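Local coordinates for proteinase K (Serratia sp., PDB 2B6N), which probably cleaves peptide bonds within proteins as a calcium-binding serine endopeptidase of the subtilase family, this chain being its catalytic domain, at residues S31-F36 with K89-V94; G150-V155 with D174-G179; T195-Y200 with T267-K272; A235-E240 with N251-R256; R256-K261 with L273-A278. All coordinates share one frame; numbering follows the deposited sequence.

Contact 1. Residues S31-F36 with K89-V94; sequences SGVTAF and KNVNVV
Val-33 and Asn-92 open the pairing of the two strands: the carbonyl O of Val-33 takes the backbone N of Asn-92 at 3.1 Å and, weakly, the side-chain ND2 of the same residue. Two further backbone bonds follow, Ala-35 N to Asn-92 O at 2.8 Å and Val-94 N to Ala-35 O at 3.0 Å, both nearly straight at the hydrogen. The strands run parallel, their short axes 24° apart. On the face that carries Thr-34, Phe-36, Asn-92 and Val-94, Val-94 touches two neighbours: its CG2 meets Thr-34 CG2 at 3.6 Å, while its CB comes within 3.6 Å of Phe-36 CD2, the two side chains lying side by side and pointing the same way. Thr-34 CG2 also rests above one face of the Phe-36 ring, toward the rim. Val-91 puts CG2 anti to its backbone N, and this methyl reaches Val-33 O at 3.3 Å and Ala-35 CB at 4.1 Å. Before the strands begin, Ser-31 OG is within reach of both Asn-90 OD1 (3.0 Å) and Asp-29 OD1, the latter its stronger partner. Further out, Trp-116 of helix 107-120 covers Phe-36 and Val-94, and helix 223-240 packs on Val-33 and Val-91 from the other face. This is the pairing of strands 34-39 and 92-97 in the parallel sheet of the subtilase fold, and the first leads to Asp-39, the predicted charge-relay aspartate. The backbone bonds thus fix the register, while methyls and ring, met by helices, make the sheet interior apolar.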
# COMPACT_ATOMS: atom_id res chain seq x y z
N SER A 31 14.22 -6.52 -3.74
CA SER A 31 15.19 -6.44 -4.83
C SER A 31 14.56 -6.96 -6.12
O SER A 31 13.86 -7.98 -6.10
CB SER A 31 16.45 -7.26 -4.51
OG SER A 31 17.20 -6.65 -3.50
N GLY A 32 14.77 -6.21 -7.20
CA GLY A 32 14.31 -6.60 -8.53
C GLY A 32 12.83 -6.38 -8.77
O GLY A 32 12.31 -6.76 -9.83
N VAL A 33 12.16 -5.74 -7.80
CA VAL A 33 10.73 -5.44 -7.88
C VAL A 33 10.51 -3.92 -7.93
O VAL A 33 11.29 -3.16 -7.35
CB VAL A 33 9.95 -6.03 -6.65
CG1 VAL A 33 8.44 -5.75 -6.74
CG2 VAL A 33 10.19 -7.53 -6.53
N THR A 34 9.46 -3.49 -8.64
CA THR A 34 9.13 -2.07 -8.70
C THR A 34 7.74 -1.84 -8.12
O THR A 34 6.79 -2.55 -8.45
CB THR A 34 9.18 -1.55 -10.16
OG1 THR A 34 10.49 -1.76 -10.68
CG2 THR A 34 8.89 -0.04 -10.21
N ALA A 35 7.64 -0.88 -7.22
CA ALA A 35 6.39 -0.53 -6.59
C ALA A 35 5.96 0.82 -7.11
O ALA A 35 6.66 1.81 -6.92
CB ALA A 35 6.55 -0.48 -5.06
N PHE A 36 4.82 0.84 -7.77
CA PHE A 36 4.23 2.06 -8.33
C PHE A 36 3.27 2.70 -7.31
O PHE A 36 2.30 2.07 -6.88
CB PHE A 36 3.53 1.73 -9.65
CG PHE A 36 4.48 1.30 -10.73
CD1 PHE A 36 4.81 -0.05 -10.92
CD2 PHE A 36 5.08 2.26 -11.55
CE1 PHE A 36 5.71 -0.44 -11.94
CE2 PHE A 36 5.98 1.88 -12.56
CZ PHE A 36 6.30 0.54 -12.75
N LYS A 89 12.95 -2.99 1.89
CA LYS A 89 13.95 -1.93 2.03
C LYS A 89 14.88 -1.73 0.84
O LYS A 89 15.72 -0.82 0.85
CB LYS A 89 14.74 -2.16 3.33
CG LYS A 89 13.81 -2.19 4.58
CD LYS A 89 14.59 -2.34 5.86
CE LYS A 89 13.65 -2.42 7.07
NZ LYS A 89 12.93 -1.14 7.39
N ASN A 90 14.74 -2.56 -0.19
CA ASN A 90 15.52 -2.37 -1.43
C ASN A 90 14.66 -2.33 -2.70
O ASN A 90 15.17 -2.49 -3.83
CB ASN A 90 16.61 -3.43 -1.56
CG ASN A 90 17.71 -3.02 -2.53
OD1 ASN A 90 18.18 -3.83 -3.35
ND2 ASN A 90 18.14 -1.77 -2.44
N VAL A 91 13.35 -2.13 -2.52
CA VAL A 91 12.44 -2.05 -3.66
C VAL A 91 12.68 -0.77 -4.46
O VAL A 91 13.11 0.25 -3.90
CB VAL A 91 10.95 -2.13 -3.21
CG1 VAL A 91 10.47 -0.81 -2.61
CG2 VAL A 91 10.04 -2.58 -4.36
N ASN A 92 12.43 -0.81 -5.77
CA ASN A 92 12.36 0.42 -6.56
C ASN A 92 10.99 1.07 -6.40
O ASN A 92 9.98 0.37 -6.36
CB ASN A 92 12.65 0.12 -8.02
CG ASN A 92 13.97 -0.57 -8.19
OD1 ASN A 92 15.01 0.00 -7.85
ND2 ASN A 92 13.95 -1.82 -8.66
N VAL A 93 10.98 2.40 -6.28
CA VAL A 93 9.77 3.16 -6.03
C VAL A 93 9.57 4.11 -7.21
O VAL A 93 10.49 4.85 -7.57
CB VAL A 93 9.84 3.97 -4.72
CG1 VAL A 93 8.60 4.89 -4.55
CG2 VAL A 93 9.98 3.03 -3.52
N VAL A 94 8.38 4.06 -7.80
CA VAL A 94 8.01 4.96 -8.90
C VAL A 94 6.74 5.74 -8.56
O VAL A 94 5.67 5.17 -8.34
CB VAL A 94 7.85 4.19 -10.25
CG1 VAL A 94 7.39 5.18 -11.36
CG2 VAL A 94 9.12 3.51 -10.65

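Contact 2. Residues G150-V155 with D174-G179; sequences GITFVV and DAITVG
Val-154 pairs with Ile-176 and Val-155 with Thr-177 in parallel register, the short strand axes 4.8 Å apart at their closest and 26° from parallel. Three backbone bonds join them: Ile-176 N to Phe-153 O at 2.9 Å, Val-155 N to Ile-176 O at 2.8 Å, and Val-178 N to Val-155 O, the most bent of the three at 141°. A water donates to both Phe-153 O and Asp-174 O, so the Phe-153 carbonyl serves two donors at the start of the pairing. On one face, Thr-152 CG2 presses on Ile-176 CD1 at 3.5 Å, tighter than usual for two carbons, and farther along Val-154 CG1 meets Val-178 CG2 at 3.6 Å. The opposite face belongs to Val-155, where chi1 -45° sets CG1 beside the backbone N and leaves CG2 between N and the carbonyl carbon. From there CG2 touches Thr-177 OG1 at 3.5 Å and Ala-175 CB at 3.9 Å. The Thr-177 hydroxyl is itself hydrogen-bonded to Ala-170 O. Strands 152-156 and 176-181 are neighbours in the parallel sheet of the subtilase α/β fold. Helices 223-240 and 246-256 cover the face of Val-154 and Ile-176, helix 137-148 packs against Phe-153 on the other, and strands 125-129 and 199-202 continue the sheet on either side.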
# COMPACT_ATOMS: atom_id res chain seq x y z
N GLY A 150 -0.63 -8.28 -15.57
CA GLY A 150 0.46 -8.84 -14.76
C GLY A 150 0.97 -8.02 -13.59
O GLY A 150 1.99 -8.36 -13.01
N ILE A 151 0.27 -6.94 -13.24
CA ILE A 151 0.71 -6.09 -12.12
C ILE A 151 -0.23 -6.29 -10.95
O ILE A 151 -1.44 -6.10 -11.09
CB ILE A 151 0.79 -4.58 -12.50
CG1 ILE A 151 1.81 -4.35 -13.64
CG2 ILE A 151 1.15 -3.72 -11.30
CD1 ILE A 151 1.16 -4.04 -14.99
N THR A 152 0.32 -6.68 -9.81
CA THR A 152 -0.46 -6.83 -8.59
C THR A 152 -0.88 -5.44 -8.12
O THR A 152 -0.02 -4.59 -7.90
CB THR A 152 0.38 -7.54 -7.49
OG1 THR A 152 0.75 -8.86 -7.96
CG2 THR A 152 -0.37 -7.63 -6.16
N PHE A 153 -2.20 -5.21 -7.98
CA PHE A 153 -2.73 -3.97 -7.41
C PHE A 153 -3.23 -4.14 -5.98
O PHE A 153 -4.00 -5.06 -5.68
CB PHE A 153 -3.86 -3.40 -8.27
CG PHE A 153 -3.40 -2.48 -9.33
CD1 PHE A 153 -2.62 -2.94 -10.38
CD2 PHE A 153 -3.73 -1.14 -9.27
CE1 PHE A 153 -2.18 -2.08 -11.36
CE2 PHE A 153 -3.29 -0.26 -10.25
CZ PHE A 153 -2.52 -0.73 -11.29
N VAL A 154 -2.82 -3.21 -5.12
CA VAL A 154 -3.16 -3.23 -3.70
C VAL A 154 -3.78 -1.86 -3.41
O VAL A 154 -3.20 -0.84 -3.77
CB VAL A 154 -1.90 -3.44 -2.82
CG1 VAL A 154 -2.31 -3.49 -1.33
CG2 VAL A 154 -1.16 -4.73 -3.21
N VAL A 155 -4.95 -1.85 -2.78
CA VAL A 155 -5.75 -0.62 -2.61
C VAL A 155 -6.34 -0.50 -1.21
O VAL A 155 -6.60 -1.51 -0.54
CB VAL A 155 -6.89 -0.48 -3.69
CG1 VAL A 155 -6.37 -0.79 -5.08
CG2 VAL A 155 -8.12 -1.37 -3.37
N ASP A 174 -10.40 -7.71 -8.79
CA ASP A 174 -9.03 -8.21 -8.79
C ASP A 174 -8.04 -7.33 -8.03
O ASP A 174 -6.84 -7.61 -8.03
CB ASP A 174 -8.56 -8.53 -10.21
CG ASP A 174 -9.25 -9.76 -10.77
OD1 ASP A 174 -9.67 -10.63 -9.98
OD2 ASP A 174 -9.39 -9.84 -11.99
N ALA A 175 -8.55 -6.27 -7.40
CA ALA A 175 -7.75 -5.49 -6.45
C ALA A 175 -7.58 -6.29 -5.17
O ALA A 175 -8.48 -7.07 -4.80
CB ALA A 175 -8.43 -4.15 -6.14
N ILE A 176 -6.43 -6.15 -4.52
CA ILE A 176 -6.26 -6.64 -3.14
C ILE A 176 -6.67 -5.46 -2.26
O ILE A 176 -6.01 -4.40 -2.27
CB ILE A 176 -4.81 -7.05 -2.82
CG1 ILE A 176 -4.39 -8.24 -3.70
CG2 ILE A 176 -4.65 -7.45 -1.34
CD1 ILE A 176 -2.87 -8.35 -3.85
N THR A 177 -7.77 -5.63 -1.53
CA THR A 177 -8.39 -4.51 -0.77
C THR A 177 -8.07 -4.66 0.71
O THR A 177 -8.30 -5.72 1.29
CB THR A 177 -9.91 -4.44 -1.06
OG1 THR A 177 -10.09 -4.17 -2.46
CG2 THR A 177 -10.62 -3.34 -0.22
N VAL A 178 -7.54 -3.59 1.30
CA VAL A 178 -6.87 -3.68 2.61
C VAL A 178 -7.59 -2.85 3.66
O VAL A 178 -7.73 -1.63 3.51
CB VAL A 178 -5.37 -3.24 2.48
CG1 VAL A 178 -4.62 -3.43 3.80
CG2 VAL A 178 -4.67 -4.00 1.33
N GLY A 179 -8.08 -3.52 4.70
CA GLY A 179 -8.63 -2.82 5.87
C GLY A 179 -7.52 -2.48 6.86
O GLY A 179 -6.40 -2.98 6.75
O HOH W 1 -4.17 -7.28 -7.50

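Contact 3. Residues T195-Y200 with T267-K272; sequences TCLDIY and TGSPNK. With SO4 (sulfate ion), chain E.
Lys-272 O receives the backbone N of Tyr-200 at 2.9 Å, the one direct hydrogen bond between the two segments, the donor nitrogen lying nearly on the extension of the carbonyl bond. It ties strand 199-202, an edge strand of the parallel sheet of the subtilase fold, to Lys-272, where the loop passes into strand 272-273. Ile-199 CG1, anti to its backbone N (chi1 -162°), approaches the same Lys-272 oxygen at 3.5 Å. Pro-270 makes the main apolar contact: its CD lies 3.7 Å from Leu-197 CB, and its CG touches the carbonyl oxygens of both Leu-197 and Asp-198. The Tyr-200 ring presents its edge to Pro-270 O and Ser-269 CB, while Leu-197 CD2 rests above one face, toward the rim. The hydroxyls of Tyr-200 and Ser-269 both bond to Ala-265 O. Nearby, the disulfide of Cys-196 with Cys-165 fastens the start of 195-200. At the exposed end Gly-268 O meets Thr-195 CA at 3.4 Å, and Thr-267 N donates almost straight to sulfate O4 at 2.8 Å, the ion probably coming from the crystallisation liquor. At the other, one water accepts from Lys-272 NZ at 2.9 Å and donates to Asp-198 O at 2.7 Å.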
# COMPACT_ATOMS: atom_id res chain seq x y z
N THR A 195 -17.05 -8.08 2.65
CA THR A 195 -16.60 -9.11 1.71
C THR A 195 -15.67 -8.62 0.59
O THR A 195 -14.97 -9.42 -0.03
CB THR A 195 -17.80 -9.85 1.07
OG1 THR A 195 -18.59 -8.92 0.33
CG2 THR A 195 -18.65 -10.51 2.16
N CYS A 196 -15.65 -7.32 0.33
CA CYS A 196 -14.71 -6.77 -0.65
C CYS A 196 -13.28 -6.63 -0.11
O CYS A 196 -12.35 -6.44 -0.89
CB CYS A 196 -15.23 -5.46 -1.24
SG CYS A 196 -16.66 -5.74 -2.32
N LEU A 197 -13.10 -6.74 1.21
CA LEU A 197 -11.74 -6.85 1.78
C LEU A 197 -11.06 -8.18 1.47
O LEU A 197 -11.71 -9.22 1.43
CB LEU A 197 -11.76 -6.68 3.30
CG LEU A 197 -11.57 -5.26 3.83
CD1 LEU A 197 -12.74 -4.42 3.38
CD2 LEU A 197 -11.50 -5.30 5.34
N ASP A 198 -9.73 -8.13 1.31
CA ASP A 198 -8.91 -9.33 1.19
C ASP A 198 -8.08 -9.62 2.45
O ASP A 198 -7.81 -10.78 2.76
CB ASP A 198 -8.01 -9.21 -0.04
CG ASP A 198 -8.81 -9.20 -1.32
OD1 ASP A 198 -9.39 -10.26 -1.65
OD2 ASP A 198 -8.93 -8.13 -1.95
N ILE A 199 -7.71 -8.55 3.17
CA ILE A 199 -6.74 -8.69 4.27
C ILE A 199 -6.79 -7.40 5.12
O ILE A 199 -7.29 -6.36 4.65
CB ILE A 199 -5.31 -8.94 3.70
CG1 ILE A 199 -4.35 -9.52 4.75
CG2 ILE A 199 -4.75 -7.65 3.03
CD1 ILE A 199 -3.15 -10.22 4.13
N TYR A 200 -6.31 -7.50 6.36
CA TYR A 200 -6.16 -6.37 7.25
C TYR A 200 -4.66 -6.13 7.46
O TYR A 200 -3.84 -7.06 7.42
CB TYR A 200 -6.81 -6.68 8.59
CG TYR A 200 -8.27 -6.29 8.73
CD1 TYR A 200 -9.28 -7.26 8.70
CD2 TYR A 200 -8.63 -4.95 8.90
CE1 TYR A 200 -10.63 -6.90 8.82
CE2 TYR A 200 -9.98 -4.59 9.04
CZ TYR A 200 -10.96 -5.57 9.01
OH TYR A 200 -12.28 -5.17 9.16
N THR A 267 -18.86 -8.71 10.00
CA THR A 267 -19.39 -9.79 9.18
C THR A 267 -18.91 -9.69 7.73
O THR A 267 -18.95 -8.61 7.14
CB THR A 267 -20.94 -9.74 9.24
OG1 THR A 267 -21.37 -9.94 10.60
CG2 THR A 267 -21.58 -10.78 8.37
N GLY A 268 -18.45 -10.80 7.17
CA GLY A 268 -18.01 -10.84 5.78
C GLY A 268 -16.55 -10.49 5.57
O GLY A 268 -15.99 -10.84 4.52
N SER A 269 -15.93 -9.83 6.55
CA SER A 269 -14.49 -9.52 6.46
C SER A 269 -13.66 -10.79 6.64
O SER A 269 -13.96 -11.61 7.54
CB SER A 269 -14.06 -8.50 7.50
OG SER A 269 -14.82 -7.32 7.41
N PRO A 270 -12.62 -10.96 5.82
CA PRO A 270 -11.67 -12.05 6.03
C PRO A 270 -10.88 -11.77 7.30
O PRO A 270 -10.33 -10.68 7.43
CB PRO A 270 -10.76 -11.97 4.80
CG PRO A 270 -10.81 -10.48 4.41
CD PRO A 270 -12.25 -10.11 4.66
N ASN A 271 -10.84 -12.72 8.24
CA ASN A 271 -10.06 -12.46 9.45
C ASN A 271 -8.60 -12.89 9.22
O ASN A 271 -8.13 -13.94 9.70
CB ASN A 271 -10.69 -13.02 10.72
CG ASN A 271 -10.30 -12.21 11.96
OD1 ASN A 271 -9.11 -12.01 12.22
ND2 ASN A 271 -11.29 -11.74 12.71
N LYS A 272 -7.92 -12.07 8.44
CA LYS A 272 -6.55 -12.33 8.03
C LYS A 272 -5.75 -11.08 8.28
O LYS A 272 -6.10 -10.00 7.80
CB LYS A 272 -6.48 -12.69 6.54
CG LYS A 272 -7.20 -14.02 6.17
CD LYS A 272 -6.89 -14.43 4.74
CE LYS A 272 -7.64 -15.71 4.31
NZ LYS A 272 -9.03 -15.40 3.83
S SO4 E . -20.83 -7.38 13.00
O1 SO4 E . -19.69 -8.03 13.66
O2 SO4 E . -21.12 -6.11 13.67
O3 SO4 E . -22.01 -8.22 13.12
O4 SO4 E . -20.57 -7.14 11.58
O HOH W 2 -9.17 -12.99 2.17

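Contact 4. Residues A235-E240 with N251-R256; sequences ALYLDE and NLLKTR
Arg-256 reaches from segment 251-256 across the ring of Tyr-237 to Glu-240 on the other helix. Its CB starts 3.5 Å from Tyr-237 OH, and CG stays close to the same oxygen. The chain is extended from CG to NE (chi2 -180°), which carries CD past the phenol end of the ring, 3.7 Å from Tyr-237 CZ; the two side chains slide by each other in opposite directions. At the tip, NH1 stands over one face of the ring, offset toward the rim and 3.4 Å from Tyr-237 CE2. The guanidinium is turned almost perpendicular to the ring, at 85°, and its CZ lies 4.8 Å from the ring centroid, a cation-pi contact made by an edge of the cation. The short segments of helices 223-240 and 246-256, consecutive in this subtilase fold, cross here at 108°, and the Tyr-237 ring lies between them, touching Leu-252, Leu-253 and Arg-256. The far end of the guanidinium closes a salt bridge: NH1 bonds Glu-240 OE1 and NH2 bonds Glu-240 OE2, each at 2.9 Å. Both oxygens use their syn lone pairs and the two flat groups are nearly coplanar, so this end-on, two-nitrogen grip fixes the rotation of each. Leu-252 CD2 lies over the centre of one guanidinium face and also touches Tyr-237 CD1 at 3.7 Å. Leu-253 closes on the ring from another side, its CD2 3.7 Å from Tyr-237 CE1 and its backbone N at the ring edge. The Tyr-237 hydroxyl is hydrogen-bonded to Phe-275 O in the C-terminal segment.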
# COMPACT_ATOMS: atom_id res chain seq x y z
N ALA A 235 5.89 -7.06 -2.61
CA ALA A 235 7.25 -6.85 -3.12
C ALA A 235 8.24 -7.85 -2.53
O ALA A 235 9.11 -8.34 -3.25
CB ALA A 235 7.74 -5.43 -2.87
N LEU A 236 8.12 -8.14 -1.24
CA LEU A 236 8.94 -9.20 -0.62
C LEU A 236 8.73 -10.54 -1.31
O LEU A 236 9.70 -11.25 -1.62
CB LEU A 236 8.62 -9.37 0.87
CG LEU A 236 8.88 -8.19 1.81
CD1 LEU A 236 8.56 -8.58 3.25
CD2 LEU A 236 10.31 -7.69 1.71
N TYR A 237 7.47 -10.90 -1.54
CA TYR A 237 7.14 -12.20 -2.14
C TYR A 237 7.64 -12.28 -3.57
O TYR A 237 8.04 -13.34 -4.03
CB TYR A 237 5.63 -12.46 -2.13
CG TYR A 237 4.97 -12.63 -0.77
CD1 TYR A 237 3.60 -12.84 -0.70
CD2 TYR A 237 5.70 -12.55 0.42
CE1 TYR A 237 2.95 -13.01 0.53
CE2 TYR A 237 5.05 -12.72 1.67
CZ TYR A 237 3.68 -12.95 1.70
OH TYR A 237 2.99 -13.09 2.88
N LEU A 238 7.62 -11.16 -4.29
CA LEU A 238 8.08 -11.11 -5.69
C LEU A 238 9.61 -11.09 -5.81
O LEU A 238 10.15 -11.44 -6.87
CB LEU A 238 7.43 -9.93 -6.40
CG LEU A 238 5.97 -10.12 -6.85
CD1 LEU A 238 5.33 -8.76 -7.24
CD2 LEU A 238 5.85 -11.14 -8.00
N ASP A 239 10.29 -10.67 -4.75
CA ASP A 239 11.75 -10.81 -4.64
C ASP A 239 12.06 -12.30 -4.42
O ASP A 239 12.88 -12.89 -5.13
CB ASP A 239 12.23 -9.94 -3.46
CG ASP A 239 13.72 -10.06 -3.16
OD1 ASP A 239 14.46 -10.81 -3.83
OD2 ASP A 239 14.16 -9.38 -2.21
N GLU A 240 11.38 -12.89 -3.44
CA GLU A 240 11.47 -14.35 -3.16
C GLU A 240 11.15 -15.23 -4.38
O GLU A 240 11.86 -16.21 -4.66
CB GLU A 240 10.54 -14.70 -2.00
CG GLU A 240 10.52 -16.17 -1.61
CD GLU A 240 9.40 -16.52 -0.65
OE1 GLU A 240 8.68 -15.60 -0.20
OE2 GLU A 240 9.22 -17.72 -0.33
N ASN A 251 -3.08 -15.14 -3.46
CA ASN A 251 -3.22 -16.39 -2.73
C ASN A 251 -2.17 -16.59 -1.63
O ASN A 251 -2.50 -17.08 -0.54
CB ASN A 251 -3.19 -17.59 -3.68
CG ASN A 251 -3.45 -18.91 -2.96
OD1 ASN A 251 -2.58 -19.77 -2.90
ND2 ASN A 251 -4.65 -19.06 -2.41
N LEU A 252 -0.93 -16.20 -1.93
CA LEU A 252 0.18 -16.35 -0.98
C LEU A 252 -0.00 -15.40 0.20
O LEU A 252 0.23 -15.78 1.34
CB LEU A 252 1.52 -16.10 -1.66
CG LEU A 252 2.78 -16.65 -0.98
CD1 LEU A 252 2.67 -18.18 -0.70
CD2 LEU A 252 3.96 -16.35 -1.87
N LEU A 253 -0.41 -14.17 -0.08
CA LEU A 253 -0.75 -13.24 0.99
C LEU A 253 -1.79 -13.84 1.93
O LEU A 253 -1.66 -13.76 3.16
CB LEU A 253 -1.27 -11.90 0.43
CG LEU A 253 -0.23 -10.90 -0.09
CD1 LEU A 253 -0.88 -9.82 -0.98
CD2 LEU A 253 0.51 -10.25 1.08
N LYS A 254 -2.82 -14.45 1.35
CA LYS A 254 -3.92 -15.01 2.10
C LYS A 254 -3.52 -16.28 2.86
O LYS A 254 -3.92 -16.45 4.01
CB LYS A 254 -5.12 -15.32 1.20
CG LYS A 254 -5.83 -14.07 0.67
CD LYS A 254 -7.01 -14.46 -0.19
N THR A 255 -2.72 -17.14 2.24
CA THR A 255 -2.32 -18.40 2.90
C THR A 255 -1.26 -18.18 3.99
O THR A 255 -1.20 -18.93 4.97
CB THR A 255 -1.84 -19.52 1.92
OG1 THR A 255 -0.64 -19.11 1.27
CG2 THR A 255 -2.89 -19.85 0.88
N ARG A 256 -0.45 -17.14 3.84
CA ARG A 256 0.59 -16.81 4.82
C ARG A 256 0.09 -15.93 5.98
O ARG A 256 0.76 -15.83 7.02
CB ARG A 256 1.79 -16.14 4.12
CG ARG A 256 2.65 -17.16 3.35
CD ARG A 256 3.85 -16.52 2.65
NE ARG A 256 4.75 -17.51 2.04
CZ ARG A 256 5.86 -17.20 1.37
NH1 ARG A 256 6.21 -15.92 1.22
NH2 ARG A 256 6.64 -18.15 0.86

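Contact 5. Residues R256-K261 with L273-A278; sequences RATADK and LLFSLA
Thr-258 and Leu-273 form an antiparallel hydrogen-bonded pair, the backbone N of each giving to the carbonyl O of the other at 2.8 Å. These bonds belong to the small two-stranded sheet of 258-259 and 272-273. A water extends the polar link, lying 2.6 Å from Thr-258 OG1 and donating to Leu-274 O; this water also sits in the plane of the Phe-275 ring, at its edge. Arg-16 bonds both Thr-258 OG1 and Arg-256 O. Leu-277 O is buried here with no polar partner in the model. Among the van der Waals contacts, Phe-275 CB is central: it comes within 3.4 Å of Arg-256 O and 3.7 Å of Thr-258 OG1. Its CG stands anti to the backbone N (chi1 -177°), and CD2 beyond it approaches Arg-256 O at 3.5 Å. Ala-257 CB, for its part, touches Leu-273 O at 3.6 Å. A different kind of contact closes the chain end, where Ala-278 sits on one face of the Arg-256 guanidinium, whose nitrogens are engaged by Glu-240. Its CA stands over the centre of that face, 3.3 Å from Arg-256 CZ, with CB nearest NH2. The terminal carboxylate lies nearby but well out of the guanidinium plane, beyond salt-bridge range, and would probably add only a modest attraction of charge. Arg-16 makes a cation-pi contact with Phe-275. Around the pair, Leu-274 and Ser-276 pack on helices 8-13 and 223-240, Ala-257 and Leu-274 on Ile-199 of strand 199-202, and Leu-277 lies near Asp-14 of the calcium site.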
# COMPACT_ATOMS: atom_id res chain seq x y z
N ARG A 256 -0.45 -17.14 3.84
CA ARG A 256 0.59 -16.81 4.82
C ARG A 256 0.09 -15.93 5.98
O ARG A 256 0.76 -15.83 7.02
CB ARG A 256 1.79 -16.14 4.12
CG ARG A 256 2.65 -17.16 3.35
CD ARG A 256 3.85 -16.52 2.65
NE ARG A 256 4.75 -17.51 2.04
CZ ARG A 256 5.86 -17.20 1.37
NH1 ARG A 256 6.21 -15.92 1.22
NH2 ARG A 256 6.64 -18.15 0.86
N ALA A 257 -1.08 -15.32 5.81
CA ALA A 257 -1.63 -14.34 6.75
C ALA A 257 -1.92 -14.93 8.13
O ALA A 257 -2.24 -16.11 8.24
CB ALA A 257 -2.92 -13.70 6.18
N THR A 258 -1.81 -14.11 9.16
CA THR A 258 -2.15 -14.55 10.51
C THR A 258 -3.68 -14.59 10.66
O THR A 258 -4.36 -13.59 10.44
CB THR A 258 -1.53 -13.64 11.57
OG1 THR A 258 -0.12 -13.57 11.32
CG2 THR A 258 -1.76 -14.22 12.96
N ALA A 259 -4.20 -15.75 11.05
CA ALA A 259 -5.64 -15.91 11.16
C ALA A 259 -6.19 -15.48 12.51
O ALA A 259 -5.52 -15.61 13.54
CB ALA A 259 -6.04 -17.37 10.86
N ASP A 260 -7.40 -14.92 12.50
CA ASP A 260 -8.27 -14.86 13.68
C ASP A 260 -7.77 -13.94 14.81
O ASP A 260 -8.04 -14.20 15.99
CB ASP A 260 -8.50 -16.29 14.20
CG ASP A 260 -9.08 -17.22 13.13
OD1 ASP A 260 -9.56 -16.74 12.07
OD2 ASP A 260 -9.05 -18.44 13.38
N LYS A 261 -7.04 -12.88 14.43
CA LYS A 261 -6.49 -11.91 15.37
C LYS A 261 -7.27 -10.61 15.44
O LYS A 261 -7.21 -9.90 16.46
CB LYS A 261 -5.03 -11.57 15.00
CG LYS A 261 -4.06 -12.69 15.24
CD LYS A 261 -4.06 -13.03 16.72
CE LYS A 261 -2.99 -14.03 17.07
NZ LYS A 261 -2.93 -14.21 18.55
N LEU A 273 -4.68 -11.23 9.05
CA LEU A 273 -3.80 -10.10 9.34
C LEU A 273 -2.48 -10.30 8.60
O LEU A 273 -1.88 -11.37 8.66
CB LEU A 273 -3.58 -9.94 10.85
CG LEU A 273 -2.63 -8.83 11.30
CD1 LEU A 273 -3.16 -7.40 10.99
CD2 LEU A 273 -2.29 -8.99 12.79
N LEU A 274 -2.04 -9.27 7.89
CA LEU A 274 -0.82 -9.30 7.09
C LEU A 274 0.37 -9.91 7.85
O LEU A 274 0.64 -9.53 9.00
CB LEU A 274 -0.46 -7.88 6.63
CG LEU A 274 0.78 -7.75 5.74
CD1 LEU A 274 0.59 -8.48 4.40
CD2 LEU A 274 1.08 -6.27 5.50
N PHE A 275 1.05 -10.84 7.19
CA PHE A 275 2.25 -11.50 7.75
C PHE A 275 3.33 -11.52 6.67
O PHE A 275 3.06 -11.94 5.53
CB PHE A 275 1.92 -12.91 8.27
CG PHE A 275 3.07 -13.61 8.93
CD1 PHE A 275 3.44 -13.28 10.23
CD2 PHE A 275 3.80 -14.59 8.23
CE1 PHE A 275 4.53 -13.92 10.86
CE2 PHE A 275 4.89 -15.24 8.85
CZ PHE A 275 5.25 -14.91 10.16
N SER A 276 4.53 -11.03 6.99
CA SER A 276 5.53 -10.76 5.95
C SER A 276 6.50 -11.91 5.64
O SER A 276 7.27 -11.82 4.67
CB SER A 276 6.34 -9.52 6.35
OG SER A 276 7.05 -9.78 7.55
N LEU A 277 6.52 -12.94 6.49
CA LEU A 277 7.50 -14.02 6.36
C LEU A 277 6.95 -15.26 5.70
O LEU A 277 5.73 -15.48 5.69
CB LEU A 277 8.12 -14.36 7.72
CG LEU A 277 8.71 -13.19 8.52
CD1 LEU A 277 9.38 -13.70 9.78
CD2 LEU A 277 9.68 -12.34 7.69
N ALA A 278 7.86 -16.08 5.18
CA ALA A 278 7.55 -17.16 4.25
C ALA A 278 7.11 -18.43 4.94
O ALA A 278 6.24 -18.42 5.81
CB ALA A 278 8.76 -17.45 3.32
OXT ALA A 278 7.60 -19.51 4.63
O HOH W 3 0.67 -11.05 11.41

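In the fold
Contacts 1 and 2 both join neighbouring strands of the central parallel sheet by backbone bonds and apolar side chains; contact 2 is the more buried, contact 1 turning polar at its outer end. Contact 3 reaches the edge strand of the same sheet, where a loop, a proline and a water replace regular pairing, and Asp-198 ties it to contact 2 through Thr-177. Contact 4 instead joins two helices through charge and an aromatic ring. It shares Arg-256 with contact 5, whose short antiparallel pairing and C-terminal segment lie farther from the centre, partly buried, with the chain end exposed. Contacts 3 and 5 alternate along the chain and meet through Tyr-200 and Leu-274, while Val-33 of contact 1 packs on helix 223-240 of contact 4.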